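PDB 4CZX: Pab-dependent poly(a)-specific ribonuclease subunit PAN2 from Neurospora crassa, which is predicted to be the catalytic subunit of the PAN deadenylation complex, shortening mRNA poly(A) tails, and is represented here by its N-terminal WD40 domain alone. Local coordinates for residues L12-Y17 / N310-G315. Residues are numbered along the deposited sequence; the frame is centred on the assembly and turned at random.
Sequences LGCVAY and NTYVWG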
loop_
_atom_site.group_PDB
_atom_site.type_symbol
_atom_site.label_atom_id
_atom_site.label_comp_id
_atom_site.label_asym_id
_atom_site.label_seq_id
_atom_site.Cartn_x
_atom_site.Cartn_y
_atom_site.Cartn_z
ATOM N N LEU A 12 12.203 -39.285 2.174
ATOM C CA LEU A 12 10.752 -39.383 2.237
ATOM C C LEU A 12 10.054 -38.114 1.753
ATOM O O LEU A 12 8.917 -38.161 1.272
ATOM C CB LEU A 12 10.320 -39.706 3.669
ATOM C CG LEU A 12 10.827 -41.054 4.191
ATOM C CD1 LEU A 12 10.594 -41.167 5.682
ATOM C CD2 LEU A 12 10.149 -42.197 3.446
ATOM N N GLY A 13 10.737 -36.983 1.882
ATOM C CA GLY A 13 10.165 -35.712 1.484
ATOM C C GLY A 13 11.200 -34.609 1.461
ATOM O O GLY A 13 12.281 -34.737 2.024
ATOM N N CYS A 14 10.853 -33.510 0.807
ATOM C CA CYS A 14 11.750 -32.371 0.699
ATOM C C CYS A 14 10.950 -31.108 0.438
ATOM O O CYS A 14 9.903 -31.154 -0.211
ATOM C CB CYS A 14 12.776 -32.594 -0.416
ATOM S SG CYS A 14 13.845 -31.171 -0.745
ATOM N N VAL A 15 11.440 -29.988 0.946
ATOM C CA VAL A 15 10.807 -28.716 0.670
ATOM C C VAL A 15 11.874 -27.629 0.646
ATOM O O VAL A 15 12.876 -27.708 1.354
ATOM C CB VAL A 15 9.693 -28.378 1.705
ATOM C CG1 VAL A 15 10.287 -28.072 3.073
ATOM C CG2 VAL A 15 8.839 -27.192 1.211
ATOM N N ALA A 16 11.678 -26.636 -0.211
ATOM C CA ALA A 16 12.520 -25.458 -0.204
ATOM C C ALA A 16 11.879 -24.422 0.706
ATOM O O ALA A 16 10.741 -24.007 0.479
ATOM C CB ALA A 16 12.699 -24.915 -1.622
ATOM N N TYR A 17 12.583 -24.016 1.756
ATOM C CA TYR A 17 12.011 -23.031 2.674
ATOM C C TYR A 17 13.124 -22.255 3.369
ATOM O O TYR A 17 13.886 -22.828 4.148
ATOM C CB TYR A 17 11.072 -23.702 3.715
ATOM C CG TYR A 17 10.182 -22.678 4.392
ATOM C CD1 TYR A 17 9.042 -22.202 3.757
ATOM C CD2 TYR A 17 10.516 -22.143 5.629
ATOM C CE1 TYR A 17 8.240 -21.245 4.347
ATOM C CE2 TYR A 17 9.728 -21.196 6.226
ATOM C CZ TYR A 17 8.588 -20.747 5.577
ATOM O OH TYR A 17 7.803 -19.790 6.157
ATOM N N ASN A 310 17.132 -26.211 1.222
ATOM C CA ASN A 310 16.334 -27.436 1.252
ATOM C C ASN A 310 16.211 -27.991 2.651
ATOM O O ASN A 310 17.161 -27.943 3.424
ATOM C CB ASN A 310 16.937 -28.519 0.359
ATOM C CG ASN A 310 17.210 -28.038 -1.039
ATOM O OD1 ASN A 310 16.282 -27.746 -1.793
ATOM N ND2 ASN A 310 18.491 -27.958 -1.403
ATOM N N THR A 311 15.037 -28.519 2.980
ATOM C CA THR A 311 14.904 -29.359 4.163
ATOM C C THR A 311 14.375 -30.720 3.738
ATOM O O THR A 311 13.378 -30.805 3.017
ATOM C CB THR A 311 13.980 -28.746 5.217
ATOM O OG1 THR A 311 14.587 -27.560 5.738
ATOM C CG2 THR A 311 13.752 -29.727 6.369
ATOM N N TYR A 312 15.067 -31.770 4.181
ATOM C CA TYR A 312 14.772 -33.145 3.804
ATOM C C TYR A 312 14.285 -33.931 5.003
ATOM O O TYR A 312 14.725 -33.693 6.125
ATOM C CB TYR A 312 16.009 -33.852 3.248
ATOM C CG TYR A 312 16.717 -33.152 2.118
ATOM C CD1 TYR A 312 17.668 -32.175 2.369
ATOM C CD2 TYR A 312 16.464 -33.496 0.800
ATOM C CE1 TYR A 312 18.335 -31.542 1.338
ATOM C CE2 TYR A 312 17.127 -32.872 -0.241
ATOM C CZ TYR A 312 18.060 -31.891 0.035
ATOM O OH TYR A 312 18.717 -31.257 -0.996
ATOM N N VAL A 313 13.388 -34.880 4.764
ATOM C CA VAL A 313 13.053 -35.866 5.784
ATOM C C VAL A 313 13.468 -37.234 5.282
ATOM O O VAL A 313 13.118 -37.627 4.170
ATOM C CB VAL A 313 11.555 -35.863 6.134
ATOM C CG1 VAL A 313 11.178 -37.116 6.942
ATOM C CG2 VAL A 313 11.210 -34.617 6.915
ATOM N N TRP A 314 14.237 -37.942 6.106
ATOM C CA TRP A 314 14.693 -39.286 5.797
ATOM C C TRP A 314 14.164 -40.258 6.841
ATOM O O TRP A 314 13.852 -39.867 7.969
ATOM C CB TRP A 314 16.223 -39.355 5.746
ATOM C CG TRP A 314 16.839 -38.775 4.494
ATOM C CD1 TRP A 314 16.953 -37.454 4.170
ATOM C CD2 TRP A 314 17.438 -39.506 3.417
ATOM N NE1 TRP A 314 17.580 -37.318 2.952
ATOM C CE2 TRP A 314 17.887 -38.564 2.470
ATOM C CE3 TRP A 314 17.638 -40.867 3.161
ATOM C CZ2 TRP A 314 18.520 -38.940 1.284
ATOM C CZ3 TRP A 314 18.264 -41.240 1.983
ATOM C CH2 TRP A 314 18.698 -40.280 1.061
ATOM N N GLY A 315 14.074 -41.525 6.457
ATOM C CA GLY A 315 13.572 -42.556 7.347
ATOM C C GLY A 315 13.195 -43.796 6.568
ATOM O O GLY A 315 13.541 -43.930 5.392
HETATM O O HOH W 1 14.872 -25.316 4.299
#
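Strand 12-16 and strand 310-315 pair antiparallel, their axes at 172° and 4.7 Å apart, with Gly-13 opposite Val-313 and Val-15 opposite Thr-311 as hydrogen-bonded pairs. Thr-311 N reaches Val-15 O at 2.8 Å, and Val-15 N returns a bond to Thr-311 O. Val-313 N gives Gly-13 O a straight N-H bond at 3.0 Å. Toward Leu-12 the regular pairing is interrupted: Val-313 O takes Leu-12 N at 2.8 Å and, weakly, Gly-13 N at 3.4 Å, so two residues face one, a classic beta bulge. The pairing joins the two ends of the domain's chain: strand 10-16, from near the N-terminus, is the outermost strand of a four-stranded sheet whose other strands all lie within residues 290-315, the Velcro-like closure familiar from WD40 propellers. On the face carrying Cys-14 and Tyr-312, in the conformer described here, one of two deposited, SG is anti to the backbone N (chi1 174°) and meets the Tyr-312 ring obliquely, 3.7 Å from CE2, a sulfur-aromatic contact; the Tyr-312 hydroxyl bonds to the Gln-287 backbone N. Val-15 and Thr-311 on the other face pack against Ile-44 of strand 41-45, in the next sheet. Here a water bridges Thr-311 OG1 and Tyr-17 O. Leu-12 CD1 rests 3.6 Å from Gly-315 N, while its CB approaches Val-313 CG1 at 4.3 Å. An alanine at Leu-12 would probably leave the Gly-315 backbone without the methyl cover of CD1.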